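Local coordinates for protein proline iminopeptidase (Streptomyces halstedii, PDB 3WMR) that acts as an amidohydrolase of the alpha/beta hydrolase fold, interacts with polyketide substrates by way of a hydrophobic tunnel, and probably releases N-terminal proline from peptides, at residues A117-L122 with G142-V147; P257-I262 with D282-V287; G25-G30 with D108-Q113; R37-L42 with A65-T70; A151-K156 with K274-L279. All blocks are in the same frame, centred on the assembly; numbering follows the deposited sequence.

Four of the five contacts reach the same central sheet. Interactions 1 and 2 are continuous in it: L146 O lies 2.9 Å from M259 N, a probable hydrogen bond between neighbouring strands. Interaction 3 adjoins interaction 1 where L111 CD1 meets Y120 CZ at 3.6 Å, whereas the nearest atoms of interactions 3 and 4 stay about 5 Å apart. Interaction 5 packs on interaction 2 through V260 CG2 and F276 CB, 3.6 Å apart. Interactions 2 and 5 lie closest to the predicted catalytic residues: the side chain of I262 is about 4 Å from that of D266, that of A151 about 6 Å from that of S126, and that of P152 about 6 Å from that of H293.

Interaction 1. Residues A117-L122 with G142-V147; sequences AGDYVL and GLRGLV
The Y120 ring has the CA of L143 over one face, 4.0 Å above the ring plane and offset toward the rim; CG of L122, two residues further along its own strand, meets the ring edge in plane. A chi1 of 62° sets CG of Y120 in the crowded position between backbone N and carbonyl carbon and brings the ring close to the other strand, where CE2 touches L143 CD1 at 3.7 Å. The phenol OH is hydrogen-bonded to H135. The second flat group, the R144 guanidinium, receives the D119 carboxylate at its edge, with the two planes 30° apart. NH1 of R144 lies 3.0 Å from OD2 of D119 in a salt bridge whose hydrogen bonds are weak, while NH2 goes to the carbonyl oxygen of L314. Y120 and R144 belong to two adjacent parallel strands, 120-125 and 143-149, which helix 127-137 joins into a beta-alpha-beta crossover of the alpha/beta hydrolase fold. The segments 120-122 and 143-147 are inclined by 18°. Four backbone hydrogen bonds link 117-122 and 142-147. Y120 N reaches G142 O at 3.0 Å, from above the carbonyl plane, whereas R144 N approaches Y120 O nearly along the C=O axis at 2.9 Å. L122 N to G145 O (3.1 Å) and V147 N to L122 O (2.7 Å) lie in the carbonyl planes. Y120 pairs with L143 but L122 with L146, so the second strand carries one extra residue, a beta bulge; G145 N is buried there without a partner. At G142 a CB would run into A117 O.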
# COMPACT_ATOMS: atom_id res chain seq x y z
N ALA A 117 -1.75 -20.67 -1.42
CA ALA A 117 -0.35 -20.50 -1.81
C ALA A 117 -0.10 -21.07 -3.22
O ALA A 117 0.84 -20.64 -3.90
CB ALA A 117 0.59 -21.13 -0.79
N GLY A 118 -0.94 -22.00 -3.65
CA GLY A 118 -0.79 -22.63 -4.97
C GLY A 118 -1.17 -21.77 -6.17
O GLY A 118 -0.77 -22.08 -7.28
N ASP A 119 -1.94 -20.70 -5.96
CA ASP A 119 -2.45 -19.90 -7.06
C ASP A 119 -3.07 -18.57 -6.59
O ASP A 119 -4.11 -18.56 -5.94
CB ASP A 119 -3.50 -20.69 -7.84
CG ASP A 119 -3.81 -20.07 -9.17
OD1 ASP A 119 -3.13 -19.11 -9.55
OD2 ASP A 119 -4.75 -20.52 -9.83
N TYR A 120 -2.42 -17.45 -6.91
CA TYR A 120 -2.84 -16.14 -6.39
C TYR A 120 -2.23 -15.01 -7.21
O TYR A 120 -1.23 -15.21 -7.88
CB TYR A 120 -2.51 -16.00 -4.89
CG TYR A 120 -1.03 -16.06 -4.55
CD1 TYR A 120 -0.37 -17.27 -4.53
CD2 TYR A 120 -0.30 -14.91 -4.26
CE1 TYR A 120 1.00 -17.35 -4.24
CE2 TYR A 120 1.07 -14.98 -3.97
CZ TYR A 120 1.71 -16.20 -3.97
OH TYR A 120 3.07 -16.28 -3.66
N VAL A 121 -2.88 -13.85 -7.18
CA VAL A 121 -2.38 -12.61 -7.77
C VAL A 121 -2.15 -11.65 -6.60
O VAL A 121 -2.91 -11.68 -5.63
CB VAL A 121 -3.37 -12.04 -8.80
CG1 VAL A 121 -2.88 -10.76 -9.45
CG2 VAL A 121 -3.66 -13.08 -9.87
N LEU A 122 -1.09 -10.84 -6.64
CA LEU A 122 -0.85 -9.84 -5.60
C LEU A 122 -1.07 -8.43 -6.12
O LEU A 122 -0.58 -8.07 -7.20
CB LEU A 122 0.57 -9.92 -5.04
CG LEU A 122 1.04 -11.09 -4.18
CD1 LEU A 122 2.45 -10.78 -3.70
CD2 LEU A 122 0.12 -11.34 -3.00
N GLY A 142 3.20 -20.19 -6.87
CA GLY A 142 1.77 -19.93 -7.08
C GLY A 142 1.43 -18.53 -7.57
O GLY A 142 0.28 -18.28 -7.95
N LEU A 143 2.40 -17.62 -7.55
CA LEU A 143 2.16 -16.24 -7.97
C LEU A 143 1.98 -16.11 -9.50
O LEU A 143 2.88 -16.44 -10.27
CB LEU A 143 3.28 -15.33 -7.50
CG LEU A 143 3.12 -13.85 -7.90
CD1 LEU A 143 1.94 -13.22 -7.14
CD2 LEU A 143 4.40 -13.08 -7.65
N ARG A 144 0.82 -15.57 -9.90
CA ARG A 144 0.48 -15.34 -11.31
C ARG A 144 0.83 -13.96 -11.87
O ARG A 144 1.07 -13.81 -13.07
CB ARG A 144 -1.03 -15.53 -11.52
CG ARG A 144 -1.48 -16.96 -11.51
CD ARG A 144 -2.99 -17.08 -11.53
NE ARG A 144 -3.52 -17.27 -12.85
CZ ARG A 144 -3.99 -18.43 -13.34
NH1 ARG A 144 -4.01 -19.54 -12.62
NH2 ARG A 144 -4.43 -18.46 -14.58
N GLY A 145 0.80 -12.95 -11.02
CA GLY A 145 0.96 -11.57 -11.43
C GLY A 145 1.12 -10.67 -10.22
O GLY A 145 0.72 -11.03 -9.12
N LEU A 146 1.72 -9.51 -10.44
CA LEU A 146 1.92 -8.52 -9.39
C LEU A 146 1.46 -7.17 -9.86
O LEU A 146 1.86 -6.70 -10.94
CB LEU A 146 3.41 -8.40 -9.03
CG LEU A 146 3.84 -7.24 -8.11
CD1 LEU A 146 3.24 -7.37 -6.72
CD2 LEU A 146 5.37 -7.20 -8.05
N VAL A 147 0.66 -6.50 -9.04
CA VAL A 147 0.37 -5.09 -9.25
C VAL A 147 1.03 -4.27 -8.13
O VAL A 147 0.88 -4.57 -6.95
CB VAL A 147 -1.12 -4.80 -9.30
CG1 VAL A 147 -1.36 -3.33 -9.66
CG2 VAL A 147 -1.79 -5.73 -10.30

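Interaction 2. Residues P257-I262 with D282-V287; sequences PTMVLI and DVRYEV
Strands 258-263 and 283-288 are parallel neighbours in the sheet of the alpha/beta hydrolase fold, connected through helix 270-279 as a beta-alpha-beta unit, with 283-288 an edge strand. Five backbone hydrogen bonds keep an even register from T258-V283 to I262-V287, the shortest being V260 N to R284 O at 2.7 Å. On one face the chain of M259, its CG anti to the backbone N, crosses R284 obliquely with the two CG atoms 3.7 Å apart; its SD then meets CG of E286 at 3.8 Å. M259 and R284 also touch Y310, and E286 touches V306, of helix 300-312. On the other face V260 and V283 stand side by side, pointing the same way, with CG2 to CG2 at 3.8 Å. The Y285 ring turns its edge to V260, whose CG1 lies in the ring plane 4.0 Å from CD1. Further along, CD1 of I262 crosses obliquely to 3.6 Å from the Y285 OH. At the start of the strands D282 runs alongside P257, bringing OD2 to 3.4 Å from P257 CB. A water donates hydrogen bonds to D282 OD1 and T258 O. An alanine in place of D282 would remove one of the water's acceptors and would probably leave it less firmly placed. That water also sits in plane at the R284 guanidinium edge, where it accepts a hydrogen bond from NE at 2.9 Å.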
# COMPACT_ATOMS: atom_id res chain seq x y z
N PRO A 257 4.17 -11.23 -14.91
CA PRO A 257 3.77 -9.97 -15.48
C PRO A 257 3.33 -9.01 -14.36
O PRO A 257 2.50 -9.36 -13.51
CB PRO A 257 2.61 -10.33 -16.42
CG PRO A 257 2.40 -11.79 -16.30
CD PRO A 257 3.19 -12.30 -15.15
N THR A 258 3.90 -7.82 -14.41
CA THR A 258 3.76 -6.82 -13.38
C THR A 258 3.10 -5.58 -13.97
O THR A 258 3.37 -5.22 -15.12
CB THR A 258 5.13 -6.49 -12.77
OG1 THR A 258 5.69 -7.67 -12.18
CG2 THR A 258 5.01 -5.39 -11.70
N MET A 259 2.21 -4.95 -13.20
CA MET A 259 1.60 -3.69 -13.64
C MET A 259 1.92 -2.57 -12.64
O MET A 259 1.70 -2.75 -11.43
CB MET A 259 0.08 -3.79 -13.81
CG MET A 259 -0.55 -2.48 -14.27
SD MET A 259 -2.29 -2.52 -14.80
CE MET A 259 -3.01 -3.35 -13.39
N VAL A 260 2.44 -1.45 -13.14
CA VAL A 260 2.62 -0.24 -12.35
C VAL A 260 1.43 0.66 -12.60
O VAL A 260 1.14 0.99 -13.75
CB VAL A 260 3.91 0.51 -12.73
CG1 VAL A 260 4.02 1.82 -11.94
CG2 VAL A 260 5.13 -0.38 -12.50
N LEU A 261 0.73 1.03 -11.53
CA LEU A 261 -0.47 1.85 -11.62
C LEU A 261 -0.31 2.98 -10.63
O LEU A 261 -0.20 2.73 -9.43
CB LEU A 261 -1.72 1.03 -11.30
CG LEU A 261 -3.08 1.71 -11.54
CD1 LEU A 261 -4.10 0.65 -11.93
CD2 LEU A 261 -3.58 2.49 -10.34
N ILE A 262 -0.30 4.21 -11.14
CA ILE A 262 -0.23 5.39 -10.30
C ILE A 262 -1.27 6.39 -10.77
O ILE A 262 -1.86 6.24 -11.86
CB ILE A 262 1.18 6.04 -10.33
CG1 ILE A 262 1.55 6.46 -11.76
CG2 ILE A 262 2.25 5.08 -9.79
CD1 ILE A 262 2.79 7.31 -11.85
N ASP A 282 8.92 -7.96 -17.32
CA ASP A 282 7.59 -7.94 -17.92
C ASP A 282 6.71 -6.96 -17.15
O ASP A 282 6.15 -7.33 -16.11
CB ASP A 282 6.97 -9.34 -17.88
CG ASP A 282 5.61 -9.42 -18.57
OD1 ASP A 282 5.03 -8.37 -18.96
OD2 ASP A 282 5.14 -10.56 -18.74
N VAL A 283 6.60 -5.73 -17.65
CA VAL A 283 5.95 -4.67 -16.88
C VAL A 283 5.17 -3.69 -17.74
O VAL A 283 5.62 -3.27 -18.80
CB VAL A 283 6.98 -3.90 -16.02
CG1 VAL A 283 8.01 -3.17 -16.89
CG2 VAL A 283 6.27 -2.94 -15.06
N ARG A 284 3.99 -3.34 -17.25
CA ARG A 284 3.12 -2.41 -17.96
C ARG A 284 2.77 -1.23 -17.05
O ARG A 284 2.78 -1.36 -15.83
CB ARG A 284 1.90 -3.13 -18.51
CG ARG A 284 0.91 -3.62 -17.47
CD ARG A 284 -0.11 -4.57 -18.09
NE ARG A 284 0.43 -5.92 -18.29
CZ ARG A 284 -0.30 -6.98 -18.64
NH1 ARG A 284 -1.61 -6.87 -18.84
NH2 ARG A 284 0.29 -8.16 -18.80
N TYR A 285 2.49 -0.09 -17.67
CA TYR A 285 2.38 1.21 -17.01
C TYR A 285 1.01 1.86 -17.25
O TYR A 285 0.57 2.02 -18.40
CB TYR A 285 3.47 2.11 -17.59
CG TYR A 285 3.70 3.44 -16.91
CD1 TYR A 285 3.72 3.54 -15.52
CD2 TYR A 285 3.96 4.59 -17.66
CE1 TYR A 285 3.95 4.76 -14.89
CE2 TYR A 285 4.20 5.81 -17.04
CZ TYR A 285 4.20 5.88 -15.65
OH TYR A 285 4.43 7.07 -15.03
N GLU A 286 0.33 2.23 -16.16
CA GLU A 286 -0.97 2.87 -16.26
C GLU A 286 -1.01 4.08 -15.35
O GLU A 286 -0.62 3.98 -14.18
CB GLU A 286 -2.07 1.90 -15.82
CG GLU A 286 -2.26 0.71 -16.73
CD GLU A 286 -2.91 1.06 -18.06
OE1 GLU A 286 -3.37 2.21 -18.25
OE2 GLU A 286 -2.96 0.16 -18.91
N VAL A 287 -1.47 5.21 -15.89
CA VAL A 287 -1.63 6.45 -15.13
C VAL A 287 -3.09 6.86 -15.17
O VAL A 287 -3.68 6.98 -16.23
CB VAL A 287 -0.76 7.58 -15.70
CG1 VAL A 287 -0.87 8.84 -14.84
CG2 VAL A 287 0.70 7.14 -15.80
O HOH W 1 3.10 -6.84 -17.71

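Interaction 3. Residues G25-G30 with D108-Q113; sequences GTVPFG and DNLLNQ
Strand 25-29 and helix 108-113 pass at a closest axial separation of 8.8 Å, their N-to-C directions 123° apart, with the CA of V27 nearest that of Q113 and the CA of F29 nearest that of N109, one helical turn earlier. V27 points toward the helix and carries the apolar part. Its CG2, in the crowded position between backbone N and carbonyl carbon, touches CD1 of L110 at 3.8 Å, the two side chains crossing at about a right angle. Against Q113 the same valine lies antiparallel: the side chains slide past each other in opposite directions, CB to CB at 3.7 Å. Q113 bends at chi2, and its side chain crosses that of P28 obliquely. One turn earlier N109, with CG anti to its backbone N, puts its amide beside the P28 carbonyl, CG to P28 O being 3.6 Å. The CB of N109 also reaches CD1 of F29 at 3.7 Å, and the ring and amide planes are 36° apart. A leucine in place of N109 would remove the amide from beside the P28 carbonyl and would probably cost that oxygen its nearest polar neighbour on the helix. Outside the two segments, V27 rests on Y36 of the adjacent antiparallel strand, and F29 also touches D105 and E106. The arrangement is a helix laid across an edge strand of the mixed sheet, a packing that belongs to the layered alpha/beta hydrolase fold.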
# COMPACT_ATOMS: atom_id res chain seq x y z
N GLY A 25 -12.06 -13.57 9.79
CA GLY A 25 -11.55 -14.11 11.04
C GLY A 25 -10.07 -13.85 11.15
O GLY A 25 -9.57 -12.89 10.56
N THR A 26 -9.38 -14.68 11.92
CA THR A 26 -7.93 -14.61 12.01
C THR A 26 -7.31 -15.96 11.72
O THR A 26 -7.98 -16.99 11.77
CB THR A 26 -7.44 -14.14 13.40
OG1 THR A 26 -7.80 -15.10 14.40
CG2 THR A 26 -8.03 -12.78 13.75
N VAL A 27 -6.03 -15.94 11.42
CA VAL A 27 -5.24 -17.16 11.32
C VAL A 27 -4.05 -17.01 12.26
O VAL A 27 -3.60 -15.89 12.50
CB VAL A 27 -4.79 -17.43 9.86
CG1 VAL A 27 -6.01 -17.49 8.93
CG2 VAL A 27 -3.81 -16.38 9.36
N PRO A 28 -3.56 -18.12 12.84
CA PRO A 28 -2.40 -17.99 13.71
C PRO A 28 -1.16 -17.67 12.88
O PRO A 28 -0.96 -18.25 11.81
CB PRO A 28 -2.28 -19.37 14.36
CG PRO A 28 -2.87 -20.30 13.35
CD PRO A 28 -3.98 -19.53 12.68
N PHE A 29 -0.37 -16.72 13.35
CA PHE A 29 0.92 -16.40 12.78
C PHE A 29 1.89 -16.54 13.94
O PHE A 29 2.07 -15.61 14.74
CB PHE A 29 0.93 -14.98 12.20
CG PHE A 29 2.29 -14.52 11.73
CD1 PHE A 29 3.16 -15.38 11.06
CD2 PHE A 29 2.69 -13.20 11.94
CE1 PHE A 29 4.39 -14.95 10.63
CE2 PHE A 29 3.93 -12.77 11.51
CZ PHE A 29 4.78 -13.65 10.85
N GLY A 30 2.48 -17.73 14.05
CA GLY A 30 3.25 -18.11 15.22
C GLY A 30 2.48 -17.76 16.48
O GLY A 30 1.34 -18.19 16.67
N ASP A 108 3.40 -14.86 3.65
CA ASP A 108 3.59 -16.29 3.35
C ASP A 108 2.71 -17.16 4.24
O ASP A 108 2.01 -18.04 3.76
CB ASP A 108 5.06 -16.72 3.52
CG ASP A 108 5.92 -16.31 2.35
OD1 ASP A 108 5.41 -16.22 1.21
OD2 ASP A 108 7.12 -16.10 2.57
N ASN A 109 2.73 -16.88 5.55
CA ASN A 109 1.90 -17.62 6.50
C ASN A 109 0.43 -17.52 6.11
O ASN A 109 -0.28 -18.53 6.13
CB ASN A 109 2.11 -17.14 7.94
CG ASN A 109 1.14 -17.80 8.92
OD1 ASN A 109 0.17 -17.18 9.38
ND2 ASN A 109 1.40 -19.05 9.24
N LEU A 110 -0.02 -16.32 5.74
CA LEU A 110 -1.44 -16.11 5.40
C LEU A 110 -1.88 -16.88 4.15
O LEU A 110 -2.95 -17.49 4.13
CB LEU A 110 -1.74 -14.62 5.21
CG LEU A 110 -3.18 -14.30 4.82
CD1 LEU A 110 -4.13 -14.64 5.95
CD2 LEU A 110 -3.30 -12.83 4.42
N LEU A 111 -1.06 -16.84 3.11
CA LEU A 111 -1.35 -17.59 1.89
C LEU A 111 -1.45 -19.09 2.22
O LEU A 111 -2.32 -19.79 1.69
CB LEU A 111 -0.27 -17.34 0.84
CG LEU A 111 -0.16 -15.90 0.32
CD1 LEU A 111 1.16 -15.73 -0.41
CD2 LEU A 111 -1.33 -15.52 -0.57
N ASN A 112 -0.58 -19.57 3.10
CA ASN A 112 -0.58 -20.97 3.52
C ASN A 112 -1.83 -21.32 4.32
O ASN A 112 -2.51 -22.29 3.98
CB ASN A 112 0.67 -21.31 4.35
CG ASN A 112 1.95 -21.31 3.52
OD1 ASN A 112 3.00 -20.90 4.00
ND2 ASN A 112 1.87 -21.79 2.30
N GLN A 113 -2.14 -20.52 5.34
CA GLN A 113 -3.28 -20.79 6.24
C GLN A 113 -4.62 -20.77 5.48
O GLN A 113 -5.51 -21.57 5.76
CB GLN A 113 -3.34 -19.78 7.39
CG GLN A 113 -2.14 -19.79 8.33
CD GLN A 113 -2.07 -21.00 9.26
OE1 GLN A 113 -3.09 -21.57 9.64
NE2 GLN A 113 -0.86 -21.37 9.65

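Interaction 4. Residues R37-L42 with A65-T70; sequences RVTGDL and AMTSLT
The carbonyl oxygen of T67 is the best-held polar atom, gripped by two donors of a single residue. T70 OG1 gives it a hydrogen bond of 2.7 Å nearly along the C=O axis, and T70 N adds a second at 3.1 Å. A chi1 of 63° makes this possible: it places OG1 of T70 between backbone N and carbonyl carbon, folded back over the turn, and leaves CG2 anti to the carbonyl carbon. T67 has the same arrangement, its OG1 bonded to the carbonyl oxygen of L64. Both threonines therefore present methyl groups to the strand, and no hydrogen bond links the two segments. T39 receives both. Its OG1 lies 3.5 Å from T67 CG2, and its CG2 is 3.9 Å from T70 CG2, T39 and T70 crossing at about a right angle. T70 CG2 also lies 3.4 Å from the T39 carbonyl oxygen. R37 joins from the same strand: its chain bends at chi2 and chi3 so that T39 OG1 sits in plane at the guanidinium edge, taking a weak bond of 2.8 Å from NH1, and NH1 also lies near T67 CG2. At G40 the positive phi of 83° favours glycine, and a CB would be tight against T70 CG2. This surface contact joins the end of strand 32-39 to the 3-10 segment 65-67 and residues 68-70, which follow it. Strand 76-80 lies alongside, with H78 touching R37 and T67 and V76 touching T70, while M66 and L69 turn to helix 300-312.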
# COMPACT_ATOMS: atom_id res chain seq x y z
N ARG A 37 -10.17 -11.17 5.52
CA ARG A 37 -11.54 -11.20 5.02
C ARG A 37 -11.52 -11.60 3.53
O ARG A 37 -10.72 -11.07 2.75
CB ARG A 37 -12.16 -9.81 5.24
CG ARG A 37 -13.10 -9.33 4.16
CD ARG A 37 -12.90 -7.86 3.84
NE ARG A 37 -14.07 -7.07 4.18
CZ ARG A 37 -15.16 -6.93 3.42
NH1 ARG A 37 -15.27 -7.54 2.24
NH2 ARG A 37 -16.15 -6.17 3.85
N VAL A 38 -12.39 -12.53 3.15
CA VAL A 38 -12.56 -12.92 1.75
C VAL A 38 -13.89 -12.41 1.22
O VAL A 38 -14.93 -12.51 1.90
CB VAL A 38 -12.52 -14.46 1.57
CG1 VAL A 38 -12.65 -14.82 0.09
CG2 VAL A 38 -11.24 -15.04 2.15
N THR A 39 -13.86 -11.84 0.02
CA THR A 39 -15.08 -11.50 -0.69
C THR A 39 -15.14 -12.38 -1.94
O THR A 39 -14.13 -12.54 -2.64
CB THR A 39 -15.13 -10.02 -1.06
OG1 THR A 39 -14.75 -9.25 0.09
CG2 THR A 39 -16.52 -9.62 -1.49
N GLY A 40 -16.32 -12.96 -2.20
CA GLY A 40 -16.50 -13.93 -3.28
C GLY A 40 -16.08 -15.33 -2.85
O GLY A 40 -15.90 -15.60 -1.66
N ASP A 41 -15.90 -16.22 -3.82
CA ASP A 41 -15.66 -17.64 -3.56
C ASP A 41 -14.22 -18.02 -3.93
O ASP A 41 -13.87 -18.01 -5.10
CB ASP A 41 -16.68 -18.46 -4.37
CG ASP A 41 -16.67 -19.94 -4.01
OD1 ASP A 41 -15.78 -20.41 -3.27
OD2 ASP A 41 -17.59 -20.65 -4.49
N LEU A 42 -13.42 -18.39 -2.93
CA LEU A 42 -11.97 -18.63 -3.10
C LEU A 42 -11.62 -19.60 -4.23
O LEU A 42 -10.68 -19.35 -5.00
CB LEU A 42 -11.32 -19.16 -1.80
CG LEU A 42 -10.79 -18.19 -0.73
CD1 LEU A 42 -9.88 -18.94 0.24
CD2 LEU A 42 -10.03 -17.02 -1.33
N ALA A 65 -13.17 -0.66 -1.49
CA ALA A 65 -13.69 -0.46 -2.86
C ALA A 65 -13.37 -1.60 -3.82
O ALA A 65 -14.14 -1.89 -4.73
CB ALA A 65 -13.13 0.83 -3.42
N MET A 66 -12.23 -2.25 -3.63
CA MET A 66 -11.78 -3.29 -4.53
C MET A 66 -12.55 -4.61 -4.46
O MET A 66 -12.25 -5.55 -5.20
CB MET A 66 -10.28 -3.51 -4.32
CG MET A 66 -9.47 -2.28 -4.68
SD MET A 66 -7.68 -2.53 -4.64
CE MET A 66 -7.52 -3.86 -5.82
N THR A 67 -13.54 -4.70 -3.57
CA THR A 67 -14.54 -5.77 -3.65
C THR A 67 -15.31 -5.72 -4.98
O THR A 67 -15.94 -6.69 -5.35
CB THR A 67 -15.57 -5.71 -2.51
OG1 THR A 67 -16.18 -4.42 -2.49
CG2 THR A 67 -14.89 -5.97 -1.15
N SER A 68 -15.26 -4.59 -5.69
CA SER A 68 -15.86 -4.51 -7.02
C SER A 68 -15.34 -5.60 -7.96
O SER A 68 -16.08 -6.11 -8.79
CB SER A 68 -15.63 -3.14 -7.65
OG SER A 68 -14.26 -2.94 -7.99
N LEU A 69 -14.07 -5.97 -7.83
CA LEU A 69 -13.52 -7.01 -8.69
C LEU A 69 -14.26 -8.35 -8.65
O LEU A 69 -14.25 -9.09 -9.64
CB LEU A 69 -12.02 -7.24 -8.38
CG LEU A 69 -11.14 -5.98 -8.38
CD1 LEU A 69 -9.73 -6.36 -7.94
CD2 LEU A 69 -11.11 -5.31 -9.74
N THR A 70 -14.92 -8.66 -7.52
CA THR A 70 -15.71 -9.90 -7.41
C THR A 70 -16.90 -9.90 -8.38
O THR A 70 -17.43 -10.94 -8.73
CB THR A 70 -16.22 -10.18 -5.98
OG1 THR A 70 -17.12 -9.13 -5.57
CG2 THR A 70 -15.06 -10.27 -5.00

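Interaction 5. Residues A151-K156 with K274-L279; sequences APASMK and KPFLDL
A153 and the F276 ring form the innermost pair. CB of A153 stands over one face of the ring, offset toward the rim, 4.1 Å from its centroid and 25° off the normal, which is a CH-pi contact. The same methyl touches P275 CB at 3.6 Å, so it meets both the proline ring and the phenyl. At its CE2 corner the phenyl approaches the backbone obliquely: CE2 lies 3.3 Å from A151 O and 3.6 Å from A153 N. F276 reaches this position with CG anti to its carbonyl carbon, and S133, V260 and L251 pack round it. A153 is fixed in turn by backbone hydrogen bonds to V247 and T272. Next along the chain, S154 is the N-cap of helix 155-166, its OG accepting a weak bond from K156 N. The contact thus joins the segment after strand 143-149 to helix 270-279 of the alpha/beta hydrolase fold, with the A151 side chain about 6 Å from that of S126, the predicted nucleophile. P152 O is buried without a partner. Since no hydrogen bond crosses the interface, cohesion here comes from apolar and CH-pi contacts.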
# COMPACT_ATOMS: atom_id res chain seq x y z
N ALA A 151 3.04 2.96 -5.52
CA ALA A 151 4.13 2.42 -4.72
C ALA A 151 5.47 2.79 -5.31
O ALA A 151 5.74 2.46 -6.46
CB ALA A 151 4.00 0.91 -4.62
N PRO A 152 6.34 3.44 -4.50
CA PRO A 152 7.68 3.80 -4.98
C PRO A 152 8.60 2.59 -4.99
O PRO A 152 8.35 1.65 -4.26
CB PRO A 152 8.16 4.78 -3.92
CG PRO A 152 7.58 4.24 -2.66
CD PRO A 152 6.22 3.67 -3.05
N ALA A 153 9.67 2.64 -5.79
CA ALA A 153 10.70 1.58 -5.77
C ALA A 153 11.77 1.86 -4.72
O ALA A 153 12.52 0.96 -4.34
CB ALA A 153 11.35 1.45 -7.14
N SER A 154 11.84 3.10 -4.25
CA SER A 154 12.87 3.52 -3.30
C SER A 154 12.37 4.67 -2.44
O SER A 154 11.91 5.67 -2.95
CB SER A 154 14.10 4.00 -4.04
OG SER A 154 14.99 4.69 -3.17
N MET A 155 12.52 4.54 -1.13
CA MET A 155 12.19 5.65 -0.23
C MET A 155 13.17 6.82 -0.36
O MET A 155 12.84 7.95 0.00
CB MET A 155 12.09 5.16 1.21
CG MET A 155 11.02 4.10 1.42
SD MET A 155 9.41 4.45 0.66
CE MET A 155 8.80 5.83 1.67
N LYS A 156 14.37 6.57 -0.90
CA LYS A 156 15.29 7.66 -1.19
C LYS A 156 14.77 8.56 -2.29
O LYS A 156 14.75 9.79 -2.15
CB LYS A 156 16.67 7.14 -1.62
CG LYS A 156 17.44 6.50 -0.50
CD LYS A 156 18.86 6.15 -0.94
CE LYS A 156 19.56 5.32 0.13
NZ LYS A 156 19.72 6.09 1.40
N LYS A 274 9.94 4.76 -11.72
CA LYS A 274 10.77 4.52 -12.90
C LYS A 274 11.64 3.26 -12.80
O LYS A 274 11.77 2.52 -13.79
CB LYS A 274 11.64 5.75 -13.23
CG LYS A 274 12.23 5.73 -14.63
CD LYS A 274 12.52 7.15 -15.11
CE LYS A 274 13.06 7.18 -16.53
NZ LYS A 274 14.26 6.31 -16.69
N PRO A 275 12.23 2.99 -11.62
CA PRO A 275 12.98 1.74 -11.52
C PRO A 275 12.14 0.47 -11.82
O PRO A 275 12.69 -0.48 -12.34
CB PRO A 275 13.49 1.75 -10.08
CG PRO A 275 13.56 3.19 -9.73
CD PRO A 275 12.33 3.77 -10.37
N PHE A 276 10.82 0.46 -11.51
CA PHE A 276 9.99 -0.70 -11.88
C PHE A 276 9.97 -0.85 -13.40
O PHE A 276 10.13 -1.94 -13.94
CB PHE A 276 8.54 -0.58 -11.39
CG PHE A 276 8.38 -0.68 -9.91
CD1 PHE A 276 8.50 -1.89 -9.27
CD2 PHE A 276 8.01 0.43 -9.16
CE1 PHE A 276 8.33 -1.99 -7.90
CE2 PHE A 276 7.83 0.34 -7.80
CZ PHE A 276 7.98 -0.87 -7.16
N LEU A 277 9.78 0.28 -14.09
CA LEU A 277 9.72 0.28 -15.55
C LEU A 277 11.04 -0.11 -16.22
O LEU A 277 11.01 -0.70 -17.28
CB LEU A 277 9.29 1.65 -16.06
CG LEU A 277 7.97 2.17 -15.50
CD1 LEU A 277 7.66 3.53 -16.07
CD2 LEU A 277 6.86 1.17 -15.76
N ASP A 278 12.18 0.19 -15.59
CA ASP A 278 13.50 -0.12 -16.18
C ASP A 278 14.06 -1.48 -15.78
O ASP A 278 14.95 -2.02 -16.46
CB ASP A 278 14.53 0.96 -15.79
CG ASP A 278 14.14 2.37 -16.29
OD1 ASP A 278 13.49 2.50 -17.34
OD2 ASP A 278 14.52 3.35 -15.62
N LEU A 279 13.60 -2.03 -14.67
CA LEU A 279 14.23 -3.23 -14.12
C LEU A 279 13.38 -4.49 -14.15
O LEU A 279 13.92 -5.59 -14.23
CB LEU A 279 14.65 -2.96 -12.69
CG LEU A 279 15.70 -1.86 -12.52
CD1 LEU A 279 15.85 -1.54 -11.05
CD2 LEU A 279 17.04 -2.27 -13.16